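Local coordinates for outer membrane protein (Bartonella henselae, PDB 2FI9) that is of unknown function but belongs to the DUF498/DUF598 family and has a compact alpha/beta fold, at residues A[16-21]-A[122-127]; A[26-31]-A[35-40]; A[57-62]-A[89-94]; A[71-76]-A[111-116]; A[81-86]-A[98-103]. All blocks are in the same frame, centred on the assembly; numbering follows the deposited sequence.

Contact 1 of 5, residues A[16-21]-A[122-127]; sequences APIDAY and ALLFAV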
# COMPACT_ATOMS: atom_id res chain seq x y z
N ALA A 16 -5.25 -7.95 5.75
CA ALA A 16 -4.95 -9.39 5.77
C ALA A 16 -3.56 -9.56 5.19
O ALA A 16 -3.13 -8.73 4.41
CB ALA A 16 -5.96 -10.16 4.92
N PRO A 17 -2.85 -10.65 5.53
CA PRO A 17 -1.59 -10.84 4.79
C PRO A 17 -1.86 -10.94 3.29
O PRO A 17 -2.91 -11.45 2.88
CB PRO A 17 -1.06 -12.18 5.31
CG PRO A 17 -1.82 -12.46 6.57
CD PRO A 17 -3.09 -11.68 6.55
N ILE A 18 -0.93 -10.42 2.49
CA ILE A 18 -1.00 -10.56 1.04
C ILE A 18 -0.24 -11.83 0.69
O ILE A 18 0.99 -11.89 0.85
CB ILE A 18 -0.41 -9.31 0.32
CG1 ILE A 18 -1.11 -8.02 0.75
CG2 ILE A 18 -0.44 -9.47 -1.21
CD1 ILE A 18 -2.63 -8.05 0.77
N ASP A 19 -0.98 -12.84 0.22
CA ASP A 19 -0.43 -14.18 -0.01
C ASP A 19 0.35 -14.34 -1.32
O ASP A 19 1.11 -15.29 -1.47
CB ASP A 19 -1.53 -15.23 0.10
CG ASP A 19 -2.21 -15.21 1.45
OD1 ASP A 19 -1.51 -14.98 2.46
OD2 ASP A 19 -3.44 -15.39 1.52
N ALA A 20 0.15 -13.42 -2.26
CA ALA A 20 0.82 -13.48 -3.56
C ALA A 20 0.74 -12.14 -4.27
O ALA A 20 -0.16 -11.34 -4.01
CB ALA A 20 0.24 -14.57 -4.43
N TYR A 21 1.71 -11.90 -5.15
CA TYR A 21 1.70 -10.77 -6.07
C TYR A 21 2.22 -11.30 -7.40
O TYR A 21 2.67 -12.46 -7.50
CB TYR A 21 2.56 -9.61 -5.54
CG TYR A 21 4.03 -9.95 -5.38
CD1 TYR A 21 4.95 -9.64 -6.38
CD2 TYR A 21 4.50 -10.61 -4.24
CE1 TYR A 21 6.30 -9.96 -6.25
CE2 TYR A 21 5.85 -10.93 -4.10
CZ TYR A 21 6.74 -10.61 -5.10
OH TYR A 21 8.07 -10.92 -4.97
N ALA A 122 -0.37 -0.23 3.39
CA ALA A 122 0.42 -0.43 2.17
C ALA A 122 -0.34 0.07 0.95
O ALA A 122 -1.55 -0.11 0.84
CB ALA A 122 0.76 -1.90 2.00
N LEU A 123 0.38 0.72 0.03
CA LEU A 123 -0.14 1.04 -1.28
C LEU A 123 0.68 0.21 -2.23
O LEU A 123 1.90 0.34 -2.27
CB LEU A 123 0.06 2.52 -1.57
CG LEU A 123 -0.33 3.01 -2.97
CD1 LEU A 123 -1.75 2.64 -3.32
CD2 LEU A 123 -0.16 4.54 -3.08
N LEU A 124 0.04 -0.66 -3.01
CA LEU A 124 0.80 -1.63 -3.79
C LEU A 124 0.47 -1.57 -5.27
O LEU A 124 -0.64 -1.93 -5.67
CB LEU A 124 0.56 -3.04 -3.24
CG LEU A 124 0.80 -3.25 -1.74
CD1 LEU A 124 0.22 -4.56 -1.24
CD2 LEU A 124 2.28 -3.20 -1.38
N PHE A 125 1.42 -1.12 -6.09
CA PHE A 125 1.26 -1.17 -7.53
C PHE A 125 1.41 -2.60 -7.99
O PHE A 125 2.40 -3.25 -7.71
CB PHE A 125 2.29 -0.31 -8.23
CG PHE A 125 2.15 -0.27 -9.73
CD1 PHE A 125 1.11 0.44 -10.32
CD2 PHE A 125 3.08 -0.91 -10.55
CE1 PHE A 125 0.98 0.49 -11.70
CE2 PHE A 125 2.97 -0.83 -11.95
CZ PHE A 125 1.92 -0.14 -12.52
N ALA A 126 0.40 -3.09 -8.71
CA ALA A 126 0.38 -4.48 -9.15
C ALA A 126 1.37 -4.66 -10.28
O ALA A 126 1.31 -3.95 -11.27
CB ALA A 126 -1.00 -4.84 -9.63
N VAL A 127 2.26 -5.62 -10.12
CA VAL A 127 3.28 -5.93 -11.13
C VAL A 127 2.92 -7.20 -11.89
O VAL A 127 2.16 -8.05 -11.41
CB VAL A 127 4.70 -6.13 -10.50
CG1 VAL A 127 5.26 -4.82 -9.98
CG2 VAL A 127 4.68 -7.16 -9.39
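Two small apolar touches, Ile18 on Leu124 and Tyr21 on Val127, bring strand 18-22, at one edge of the three-stranded antiparallel sheet, against strand 120-124 of the mixed sheet and the chain that follows it. This is packing between sheets and not pairing within one: the alpha carbons of Ile18 and Ala122 stay 10.3 Å apart. In the interior, Ile18 CG1 meets Leu124 CD1 at 4.2 Å, and Val107 and Ile37 also pack on Ile18. The backbone at this point departs from a regular strand, because Asp19 and Ala20 both face Arg27 and form a classic beta bulge, which puts two residues of one strand opposite a single residue of the next. Two residues after Asp19 comes the second touch. Tyr21 has its ring carbon CG wedged between the backbone N and the carbonyl carbon (chi1 62°), and its side chain runs alongside that of Val127, both pointing the same way. Val127 CG2 approaches the ring at its edge, near the ring plane, and comes within 3.9 Å of Tyr21 CD1. The phenol itself reaches further, to a weak hydrogen bond between Tyr21 OH and Arg108.

Contact 2 of 5, residues A[26-31]-A[35-40]; sequences FRFADM and GSIICI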
# COMPACT_ATOMS: atom_id res chain seq x y z
N PHE A 26 -3.04 -9.42 -7.02
CA PHE A 26 -2.71 -9.87 -5.68
C PHE A 26 -3.66 -10.96 -5.26
O PHE A 26 -4.81 -11.04 -5.74
CB PHE A 26 -2.79 -8.70 -4.69
CG PHE A 26 -1.81 -7.60 -4.99
CD1 PHE A 26 -0.47 -7.72 -4.61
CD2 PHE A 26 -2.22 -6.47 -5.69
CE1 PHE A 26 0.46 -6.70 -4.91
CE2 PHE A 26 -1.32 -5.47 -6.00
CZ PHE A 26 0.04 -5.58 -5.61
N ARG A 27 -3.18 -11.81 -4.35
CA ARG A 27 -4.03 -12.80 -3.70
C ARG A 27 -4.02 -12.55 -2.20
O ARG A 27 -2.96 -12.36 -1.61
CB ARG A 27 -3.57 -14.22 -4.00
CG ARG A 27 -3.44 -14.55 -5.48
CD ARG A 27 -3.02 -15.99 -5.65
NE ARG A 27 -4.15 -16.87 -5.37
CZ ARG A 27 -4.09 -18.05 -4.77
NH1 ARG A 27 -5.21 -18.73 -4.59
NH2 ARG A 27 -2.93 -18.56 -4.36
N PHE A 28 -5.20 -12.53 -1.60
CA PHE A 28 -5.33 -12.30 -0.17
C PHE A 28 -6.68 -12.83 0.32
O PHE A 28 -7.67 -12.75 -0.41
CB PHE A 28 -5.24 -10.80 0.16
CG PHE A 28 -6.15 -9.94 -0.68
CD1 PHE A 28 -7.42 -9.61 -0.22
CD2 PHE A 28 -5.72 -9.45 -1.91
CE1 PHE A 28 -8.27 -8.80 -0.98
CE2 PHE A 28 -6.57 -8.65 -2.69
CZ PHE A 28 -7.86 -8.33 -2.21
N ALA A 29 -6.70 -13.37 1.54
CA ALA A 29 -7.96 -13.73 2.18
C ALA A 29 -8.77 -14.69 1.29
O ALA A 29 -10.00 -14.56 1.17
CB ALA A 29 -8.76 -12.46 2.48
N ASP A 30 -8.06 -15.63 0.67
CA ASP A 30 -8.65 -16.60 -0.27
C ASP A 30 -9.38 -15.97 -1.47
O ASP A 30 -10.24 -16.60 -2.08
CB ASP A 30 -9.55 -17.59 0.47
CG ASP A 30 -8.79 -18.41 1.49
OD1 ASP A 30 -7.75 -18.99 1.12
OD2 ASP A 30 -9.23 -18.46 2.66
N MET A 31 -9.01 -14.74 -1.79
CA MET A 31 -9.56 -14.02 -2.93
C MET A 31 -8.39 -13.66 -3.86
O MET A 31 -7.21 -13.71 -3.46
CB MET A 31 -10.23 -12.73 -2.47
CG MET A 31 -11.60 -12.83 -1.79
SD MET A 31 -12.02 -11.14 -1.27
CE MET A 31 -11.63 -10.19 -2.74
N GLY A 35 -5.34 -5.81 -10.35
CA GLY A 35 -5.10 -4.38 -10.19
C GLY A 35 -4.34 -4.02 -8.93
O GLY A 35 -4.02 -4.88 -8.10
N SER A 36 -4.02 -2.73 -8.82
CA SER A 36 -3.29 -2.22 -7.67
C SER A 36 -4.22 -2.11 -6.46
O SER A 36 -5.45 -1.98 -6.62
CB SER A 36 -2.70 -0.86 -8.01
OG SER A 36 -1.77 -0.97 -9.09
N ILE A 37 -3.65 -2.17 -5.27
CA ILE A 37 -4.47 -2.15 -4.05
C ILE A 37 -3.88 -1.24 -2.99
O ILE A 37 -2.67 -0.96 -2.97
CB ILE A 37 -4.68 -3.58 -3.43
CG1 ILE A 37 -3.35 -4.26 -3.12
CG2 ILE A 37 -5.53 -4.42 -4.36
CD1 ILE A 37 -3.49 -5.52 -2.25
N ILE A 38 -4.76 -0.75 -2.14
CA ILE A 38 -4.35 -0.07 -0.93
C ILE A 38 -4.91 -0.88 0.27
O ILE A 38 -6.04 -1.35 0.23
CB ILE A 38 -4.81 1.40 -0.95
CG1 ILE A 38 -3.97 2.24 0.00
CG2 ILE A 38 -6.31 1.54 -0.66
CD1 ILE A 38 -4.08 3.71 -0.30
N CYS A 39 -4.09 -1.07 1.30
CA CYS A 39 -4.43 -1.89 2.44
C CYS A 39 -4.34 -1.01 3.65
O CYS A 39 -3.26 -0.56 4.03
CB CYS A 39 -3.42 -3.03 2.59
SG CYS A 39 -3.19 -4.03 1.10
N ILE A 40 -5.49 -0.72 4.25
CA ILE A 40 -5.55 0.22 5.36
C ILE A 40 -6.44 -0.40 6.46
O ILE A 40 -7.08 -1.43 6.22
CB ILE A 40 -6.03 1.61 4.88
CG1 ILE A 40 -7.36 1.47 4.11
CG2 ILE A 40 -4.98 2.23 3.99
CD1 ILE A 40 -7.96 2.80 3.65
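A first torsion of -62° on Phe26, which holds CG beside the backbone N, and one of 57° on Ile37, which sets CG1 between N and the carbonyl carbon, bring the aromatic ring and the extended CG1-CD1 arm together. The motif is a face-to-face packing of two sheets, the antiparallel three-stranded one supplying strand 25-28 and the mixed one strand 36-40. The axes of 26-28 and 36-40 pass 9.2 Å apart with 38° between their directions, a separation spanned by side chains and too wide for backbone pairing. Ile37 CD1 lies over one face of the Phe26 ring, 4.2 Å from its centroid, a CH-pi contact. One bond back along the chain, Ile37 CG1 comes to 3.6 Å from Phe26 CD2. Phe28, two residues along the same strand, adds a looser touch of CE2 on Ile37 CD1, after which a type I' turn from Phe28 to Met31 reverses the chain into strand 31-34. Leu124 packs on both Phe26 and Ile37, so the ring also rests on strand 120-124 of the mixed sheet. At the ring edge, near its plane, sits Gly35 O, a buried carbonyl oxygen without a hydrogen-bond partner in the model, 3.4 Å from Phe26 CD2.

Contact 3 of 5, residues A[57-62]-A[89-94]; sequences EDISRV and VLLWEK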
# COMPACT_ATOMS: atom_id res chain seq x y z
N GLU A 57 -4.42 11.50 -5.15
CA GLU A 57 -5.62 10.66 -5.09
C GLU A 57 -5.34 9.24 -4.59
O GLU A 57 -6.08 8.70 -3.75
CB GLU A 57 -6.24 10.53 -6.47
CG GLU A 57 -7.34 11.51 -6.77
CD GLU A 57 -8.31 10.97 -7.81
OE1 GLU A 57 -9.13 11.76 -8.32
OE2 GLU A 57 -8.26 9.75 -8.12
N ASP A 58 -4.29 8.63 -5.11
CA ASP A 58 -3.92 7.27 -4.72
C ASP A 58 -3.83 7.09 -3.21
O ASP A 58 -4.18 6.02 -2.69
CB ASP A 58 -2.61 6.85 -5.36
CG ASP A 58 -2.74 6.63 -6.84
OD1 ASP A 58 -3.89 6.49 -7.31
OD2 ASP A 58 -1.71 6.59 -7.53
N ILE A 59 -3.35 8.12 -2.52
CA ILE A 59 -3.09 8.01 -1.09
C ILE A 59 -4.18 8.68 -0.22
O ILE A 59 -4.08 8.71 1.00
CB ILE A 59 -1.67 8.55 -0.71
CG1 ILE A 59 -1.57 10.07 -0.94
CG2 ILE A 59 -0.58 7.80 -1.48
CD1 ILE A 59 -0.50 10.74 -0.08
N SER A 60 -5.22 9.19 -0.88
CA SER A 60 -6.29 9.90 -0.18
C SER A 60 -6.94 9.10 0.96
O SER A 60 -7.24 9.66 2.00
CB SER A 60 -7.36 10.37 -1.18
OG SER A 60 -7.88 9.27 -1.91
N ARG A 61 -7.12 7.79 0.78
CA ARG A 61 -7.71 6.97 1.85
C ARG A 61 -6.77 6.82 3.05
O ARG A 61 -7.23 6.74 4.20
CB ARG A 61 -8.12 5.59 1.33
CG ARG A 61 -9.47 5.56 0.66
CD ARG A 61 -9.85 4.12 0.34
NE ARG A 61 -11.13 4.01 -0.37
CZ ARG A 61 -12.32 3.97 0.23
NH1 ARG A 61 -12.44 4.04 1.55
NH2 ARG A 61 -13.42 3.84 -0.51
N VAL A 62 -5.46 6.78 2.76
CA VAL A 62 -4.44 6.73 3.79
C VAL A 62 -4.48 8.01 4.62
O VAL A 62 -4.51 7.96 5.85
CB VAL A 62 -3.03 6.52 3.20
CG1 VAL A 62 -1.95 6.69 4.26
CG2 VAL A 62 -2.94 5.15 2.61
N VAL A 89 5.21 15.75 1.55
CA VAL A 89 4.57 16.80 2.35
C VAL A 89 3.24 16.35 2.98
O VAL A 89 3.07 16.47 4.19
CB VAL A 89 4.36 18.09 1.52
CG1 VAL A 89 3.63 19.17 2.31
CG2 VAL A 89 5.72 18.63 1.07
N LEU A 90 2.31 15.86 2.17
CA LEU A 90 1.00 15.41 2.68
C LEU A 90 1.14 14.34 3.77
O LEU A 90 0.48 14.42 4.82
CB LEU A 90 0.16 14.88 1.52
CG LEU A 90 -0.31 15.88 0.47
CD1 LEU A 90 -0.69 15.14 -0.81
CD2 LEU A 90 -1.46 16.72 0.98
N LEU A 91 1.98 13.34 3.52
CA LEU A 91 2.19 12.27 4.50
C LEU A 91 2.83 12.81 5.79
O LEU A 91 2.42 12.47 6.91
CB LEU A 91 3.02 11.14 3.89
CG LEU A 91 2.23 10.33 2.85
CD1 LEU A 91 3.16 9.52 1.93
CD2 LEU A 91 1.12 9.46 3.54
N TRP A 92 3.81 13.70 5.62
CA TRP A 92 4.45 14.36 6.75
C TRP A 92 3.45 15.13 7.61
O TRP A 92 3.52 15.07 8.83
CB TRP A 92 5.58 15.28 6.25
CG TRP A 92 6.32 16.00 7.34
CD1 TRP A 92 7.50 15.61 7.92
CD2 TRP A 92 5.95 17.23 7.98
NE1 TRP A 92 7.88 16.51 8.87
CE2 TRP A 92 6.94 17.52 8.93
CE3 TRP A 92 4.87 18.11 7.82
CZ2 TRP A 92 6.90 18.66 9.74
CZ3 TRP A 92 4.81 19.25 8.63
CH2 TRP A 92 5.83 19.51 9.57
N GLU A 93 2.54 15.86 6.96
CA GLU A 93 1.51 16.65 7.66
C GLU A 93 0.61 15.79 8.54
O GLU A 93 0.02 16.28 9.48
CB GLU A 93 0.61 17.36 6.66
CG GLU A 93 1.27 18.43 5.83
CD GLU A 93 0.32 19.04 4.81
OE1 GLU A 93 -0.82 18.55 4.65
OE2 GLU A 93 0.72 20.02 4.16
N LYS A 94 0.48 14.51 8.20
CA LYS A 94 -0.40 13.60 8.93
C LYS A 94 0.42 12.68 9.84
O LYS A 94 -0.12 11.72 10.40
CB LYS A 94 -1.23 12.77 7.96
CG LYS A 94 -2.22 13.57 7.11
CD LYS A 94 -3.38 14.04 7.94
CE LYS A 94 -4.38 14.78 7.09
NZ LYS A 94 -5.37 15.43 7.97
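Val62 and Leu91 are the residues of 57-62 and 89-94 whose alpha carbons come nearest, and even these are 8.7 Å apart, a spacing that branched side chains must fill. The helical parts are 60-62, which opens helix 60-64, and 89-93, which ends helix 85-93. In 57-62 the lead-in to the helix is drawn together by Glu57 O, which accepts both from Ser60 N and from Ser60 OG; the hydroxyl bond is short, 2.6 Å from Ser60 OG to Glu57 O, and lies in the carbonyl plane on a lone pair. In 89-94 the bond from Glu93 N to Val89 O is an ordinary helical one, and Lys94 N then turns to Leu91 O.

Between these frames the contact is wholly aliphatic. Ile59 places CG1 between its backbone N and carbonyl carbon (chi1 66°), and the nearly extended second torsion (chi2 156°) sends CD1 across to helix 85-93. There CD1 meets the branch point of Leu91, with Ile59 CD1 to Leu91 CG at 4.0 Å, and more distantly Leu90 CD1. The CD2 branch of Leu91 is shared, 4.2 Å from Val62 CG1 and as far from Ile59 CD1, so one leucine serves two partners whose side chains it crosses at a slant.

The surroundings show how two helices on one face of a sheet are joined. Leu63, next along helix 60-64, also packs on Leu90 and Leu91, while Leu123 of strand 120-124 lies against Ile59, and Ile38 and Ile40 of strand 36-40 lie against Val62.

Contact 4 of 5, residues A[71-76]-A[111-116]; sequences VLLIGT and NVLLAE
Leu113 makes the whole of this contact from its side, with Val71 and Leu73 as its partners on strand 71-75. Segment 111-116 is the last part of helix 103-115 and the residue after it, and its first residue, Asn111, starts its side chain away from the strand; Asn111 OD1 accepts a hydrogen bond from Ile18 N, which ties the helix to the edge of the other, three-stranded sheet.

Two positions on, Leu113 points at the strand, although Leu113 CA is still 9.5 Å from Val71 CA. Its CG sits beside the backbone N (chi1 -65°) and the chain then continues extended, which drives the CD1 methyl toward the sheet. That one methyl does the touching: Leu113 CD1 lies 4.0 Å from Leu73 CD1 and 4.5 Å from Val71 CG1. Val71 and Leu73 are alternate residues of a strand and so face the same way, a simple case of the rule by which every second strand residue serves one face of a sheet. Val120, on the neighbouring strand 120-124, packs on all three.

Ala115 N returns a helical bond to Asn111 O, and Glu116, the first residue to leave helical angles, still gives its N to Val112 O at 3.1 Å.

With methyl groups alone in touch and 97 Å² buried in all, the seat of the helix end on strand 71-75 is light and nonpolar and rests on methyl packing, whereas the directional bond made by Asn111 goes to the other sheet.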
# COMPACT_ATOMS: atom_id res chain seq x y z
N VAL A 71 2.60 3.95 9.80
CA VAL A 71 3.58 3.69 8.73
C VAL A 71 2.90 3.24 7.44
O VAL A 71 1.99 2.40 7.46
CB VAL A 71 4.72 2.70 9.18
CG1 VAL A 71 4.17 1.40 9.67
CG2 VAL A 71 5.74 2.43 8.04
N LEU A 72 3.30 3.87 6.33
CA LEU A 72 2.84 3.49 5.02
C LEU A 72 3.98 2.93 4.16
O LEU A 72 5.01 3.61 3.94
CB LEU A 72 2.19 4.69 4.31
CG LEU A 72 1.75 4.40 2.87
CD1 LEU A 72 0.61 3.37 2.81
CD2 LEU A 72 1.36 5.69 2.18
N LEU A 73 3.81 1.70 3.69
CA LEU A 73 4.76 1.11 2.76
C LEU A 73 4.21 1.35 1.37
O LEU A 73 3.01 1.18 1.14
CB LEU A 73 4.92 -0.39 3.02
CG LEU A 73 5.23 -0.74 4.48
CD1 LEU A 73 5.12 -2.23 4.72
CD2 LEU A 73 6.63 -0.22 4.84
N ILE A 74 5.07 1.79 0.45
CA ILE A 74 4.66 2.04 -0.91
C ILE A 74 5.44 1.13 -1.85
O ILE A 74 6.67 1.24 -1.99
CB ILE A 74 4.83 3.53 -1.27
CG1 ILE A 74 4.01 4.38 -0.29
CG2 ILE A 74 4.38 3.78 -2.71
CD1 ILE A 74 4.41 5.83 -0.24
N GLY A 75 4.71 0.22 -2.49
CA GLY A 75 5.29 -0.71 -3.45
C GLY A 75 5.18 -0.06 -4.81
O GLY A 75 4.05 0.12 -5.31
N THR A 76 6.33 0.31 -5.39
CA THR A 76 6.39 1.08 -6.63
C THR A 76 6.70 0.23 -7.87
O THR A 76 7.41 0.69 -8.81
CB THR A 76 7.42 2.24 -6.55
OG1 THR A 76 8.72 1.73 -6.23
CG2 THR A 76 7.00 3.27 -5.51
N ASN A 111 3.47 -7.75 5.35
CA ASN A 111 3.06 -8.98 6.03
C ASN A 111 3.70 -9.09 7.40
O ASN A 111 3.02 -9.41 8.38
CB ASN A 111 3.37 -10.21 5.17
CG ASN A 111 2.43 -10.35 3.99
OD1 ASN A 111 1.43 -9.64 3.89
ND2 ASN A 111 2.74 -11.28 3.09
N VAL A 112 5.00 -8.80 7.46
CA VAL A 112 5.77 -8.93 8.69
C VAL A 112 5.26 -7.94 9.73
O VAL A 112 4.94 -8.33 10.86
CB VAL A 112 7.29 -8.77 8.43
CG1 VAL A 112 8.03 -8.43 9.72
CG2 VAL A 112 7.87 -10.04 7.79
N LEU A 113 5.14 -6.67 9.34
CA LEU A 113 4.67 -5.63 10.25
C LEU A 113 3.22 -5.85 10.69
O LEU A 113 2.86 -5.57 11.84
CB LEU A 113 4.83 -4.25 9.62
CG LEU A 113 6.25 -3.77 9.35
CD1 LEU A 113 6.19 -2.47 8.60
CD2 LEU A 113 7.01 -3.59 10.66
N LEU A 114 2.39 -6.34 9.77
CA LEU A 114 1.01 -6.70 10.10
C LEU A 114 0.95 -7.77 11.21
O LEU A 114 0.19 -7.65 12.18
CB LEU A 114 0.25 -7.16 8.85
CG LEU A 114 -1.24 -7.44 9.09
CD1 LEU A 114 -1.97 -6.16 9.50
CD2 LEU A 114 -1.84 -8.06 7.85
N ALA A 115 1.78 -8.80 11.06
CA ALA A 115 1.89 -9.88 12.04
C ALA A 115 2.36 -9.39 13.41
O ALA A 115 2.05 -9.99 14.44
CB ALA A 115 2.83 -10.97 11.52
N GLU A 116 3.13 -8.30 13.42
CA GLU A 116 3.60 -7.67 14.65
C GLU A 116 2.58 -6.69 15.24
O GLU A 116 2.89 -6.00 16.21
CB GLU A 116 4.90 -6.91 14.38
CG GLU A 116 6.15 -7.76 14.25
CD GLU A 116 7.38 -6.94 13.85
OE1 GLU A 116 7.35 -5.67 13.92
OE2 GLU A 116 8.38 -7.58 13.47

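Contact 5 of 5, residues A[81-86]-A[98-103]; sequences LRLPEE and SDTMST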
# COMPACT_ATOMS: atom_id res chain seq x y z
N LEU A 81 11.13 3.40 -6.60
CA LEU A 81 11.01 4.76 -7.12
C LEU A 81 10.83 5.76 -5.99
O LEU A 81 10.29 5.43 -4.95
CB LEU A 81 9.80 4.86 -8.06
CG LEU A 81 9.74 3.89 -9.23
CD1 LEU A 81 8.53 4.19 -10.12
CD2 LEU A 81 11.04 3.92 -10.04
N ARG A 82 11.30 6.99 -6.20
CA ARG A 82 11.18 8.06 -5.20
C ARG A 82 9.75 8.52 -5.02
O ARG A 82 8.98 8.56 -5.96
CB ARG A 82 12.03 9.28 -5.63
CG ARG A 82 13.52 9.00 -5.66
CD ARG A 82 14.15 8.81 -4.27
NE ARG A 82 13.53 9.63 -3.22
CZ ARG A 82 13.59 10.96 -3.14
NH1 ARG A 82 14.24 11.67 -4.06
NH2 ARG A 82 12.97 11.58 -2.14
N LEU A 83 9.42 8.86 -3.78
CA LEU A 83 8.13 9.41 -3.46
C LEU A 83 8.15 10.89 -3.89
O LEU A 83 9.08 11.61 -3.52
CB LEU A 83 7.88 9.30 -1.96
CG LEU A 83 6.48 9.63 -1.46
CD1 LEU A 83 5.46 8.73 -2.13
CD2 LEU A 83 6.46 9.44 0.06
N PRO A 84 7.17 11.32 -4.71
CA PRO A 84 7.13 12.70 -5.17
C PRO A 84 7.02 13.68 -4.00
O PRO A 84 6.42 13.35 -2.97
CB PRO A 84 5.86 12.76 -6.03
CG PRO A 84 5.53 11.33 -6.36
CD PRO A 84 6.07 10.50 -5.25
N GLU A 85 7.57 14.86 -4.19
CA GLU A 85 7.63 15.92 -3.18
C GLU A 85 6.26 16.22 -2.55
O GLU A 85 6.12 16.32 -1.33
CB GLU A 85 8.23 17.18 -3.83
CG GLU A 85 8.35 18.40 -2.93
CD GLU A 85 9.05 19.57 -3.62
OE1 GLU A 85 9.46 19.44 -4.79
OE2 GLU A 85 9.21 20.63 -2.98
N GLU A 86 5.25 16.36 -3.40
CA GLU A 86 3.88 16.65 -2.99
C GLU A 86 3.33 15.62 -2.00
O GLU A 86 2.67 15.97 -1.02
CB GLU A 86 2.98 16.71 -4.23
CG GLU A 86 3.32 17.84 -5.21
CD GLU A 86 4.49 17.54 -6.18
OE1 GLU A 86 5.20 16.51 -6.08
OE2 GLU A 86 4.69 18.39 -7.08
N SER A 98 6.74 6.96 6.06
CA SER A 98 6.52 6.21 4.83
C SER A 98 7.79 5.93 4.07
O SER A 98 8.80 6.64 4.21
CB SER A 98 5.50 6.92 3.94
OG SER A 98 5.99 8.18 3.48
N ASP A 99 7.75 4.90 3.25
CA ASP A 99 8.91 4.56 2.47
C ASP A 99 8.52 3.77 1.23
O ASP A 99 7.51 3.09 1.22
CB ASP A 99 9.92 3.81 3.30
CG ASP A 99 11.33 3.98 2.79
OD1 ASP A 99 11.59 4.87 1.91
OD2 ASP A 99 12.19 3.22 3.26
N THR A 100 9.33 3.90 0.19
CA THR A 100 9.09 3.18 -1.04
C THR A 100 10.09 2.03 -1.16
O THR A 100 11.16 2.05 -0.57
CB THR A 100 9.24 4.13 -2.24
OG1 THR A 100 10.57 4.63 -2.25
CG2 THR A 100 8.27 5.34 -2.13
N MET A 101 9.72 1.05 -1.98
CA MET A 101 10.52 -0.19 -2.26
C MET A 101 9.71 -0.88 -3.37
O MET A 101 8.55 -0.49 -3.64
CB MET A 101 10.58 -1.10 -1.01
CG MET A 101 9.18 -1.41 -0.35
SD MET A 101 9.10 -1.86 1.42
CE MET A 101 9.44 -0.26 2.17
N SER A 102 10.29 -1.87 -4.01
CA SER A 102 9.55 -2.65 -5.00
C SER A 102 8.25 -3.22 -4.41
O SER A 102 8.08 -3.34 -3.18
CB SER A 102 10.42 -3.80 -5.50
OG SER A 102 10.58 -4.75 -4.46
N THR A 103 7.31 -3.57 -5.29
CA THR A 103 6.04 -4.15 -4.84
C THR A 103 6.28 -5.44 -4.06
O THR A 103 5.67 -5.66 -3.02
CB THR A 103 5.05 -4.34 -6.01
OG1 THR A 103 4.59 -3.05 -6.42
CG2 THR A 103 3.79 -5.20 -5.59
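Thr100, on edge strand 97-101, can be followed outward from CB, each atom of its side chain having a neighbour in 81-86. CB itself is 3.2 Å from Leu81 O. The first torsion (chi1 61°) puts OG1 between the backbone N and the carbonyl carbon, and from there OG1 donates a hydrogen bond of 2.8 Å to Leu81 O. The carbonyl receives it at a C=O...OG1 angle of 148°, with the hydroxyl tilted 31° from the carbonyl plane. The other tip, CG2, passes Leu81 O as well and rests 4.0 Å from Leu83 CB, so polar and apolar branches of one residue hold two points of the same loop.

Leu83 continues the line toward the start of the strand: its CD2 methyl comes to 3.7 Å from Ser98 OG, and Leu91 packs on both residues. Leu81 is held from its other backbone end too, Leu81 N being bonded to Thr76 OG1.

Just after this loop Pro84 takes the N-cap position of helix 85-93. The arrangement is that of a beta-alpha-beta unit, strand 71-75, helix 85-93 and strand 97-101, in which the connection leading into the helix is bound to the second strand by a threonine hydroxyl.

Overall arrangement
The five contacts are assembled around the mixed sheet. Contacts 1 and 2, with centres about 6 Å apart, both set the three-stranded sheet against it and share a probable hydrogen bond from Leu124 N to Ile37 O (2.7 Å). Contact 4 lies on the face of the mixed sheet that meets the three-stranded sheet; its strand probably bonds to contact 1 through Gly75 N and Leu123 O (2.8 Å) and to contact 5 through Ile74 N and Asp99 O (2.9 Å). Contact 3 belongs to the opposite face, its centre about 19 Å from that of contact 1, where Leu72 packs against Val62 and Leu91. Leu91 also reaches Leu83 and Ser98, linking contacts 3 and 5.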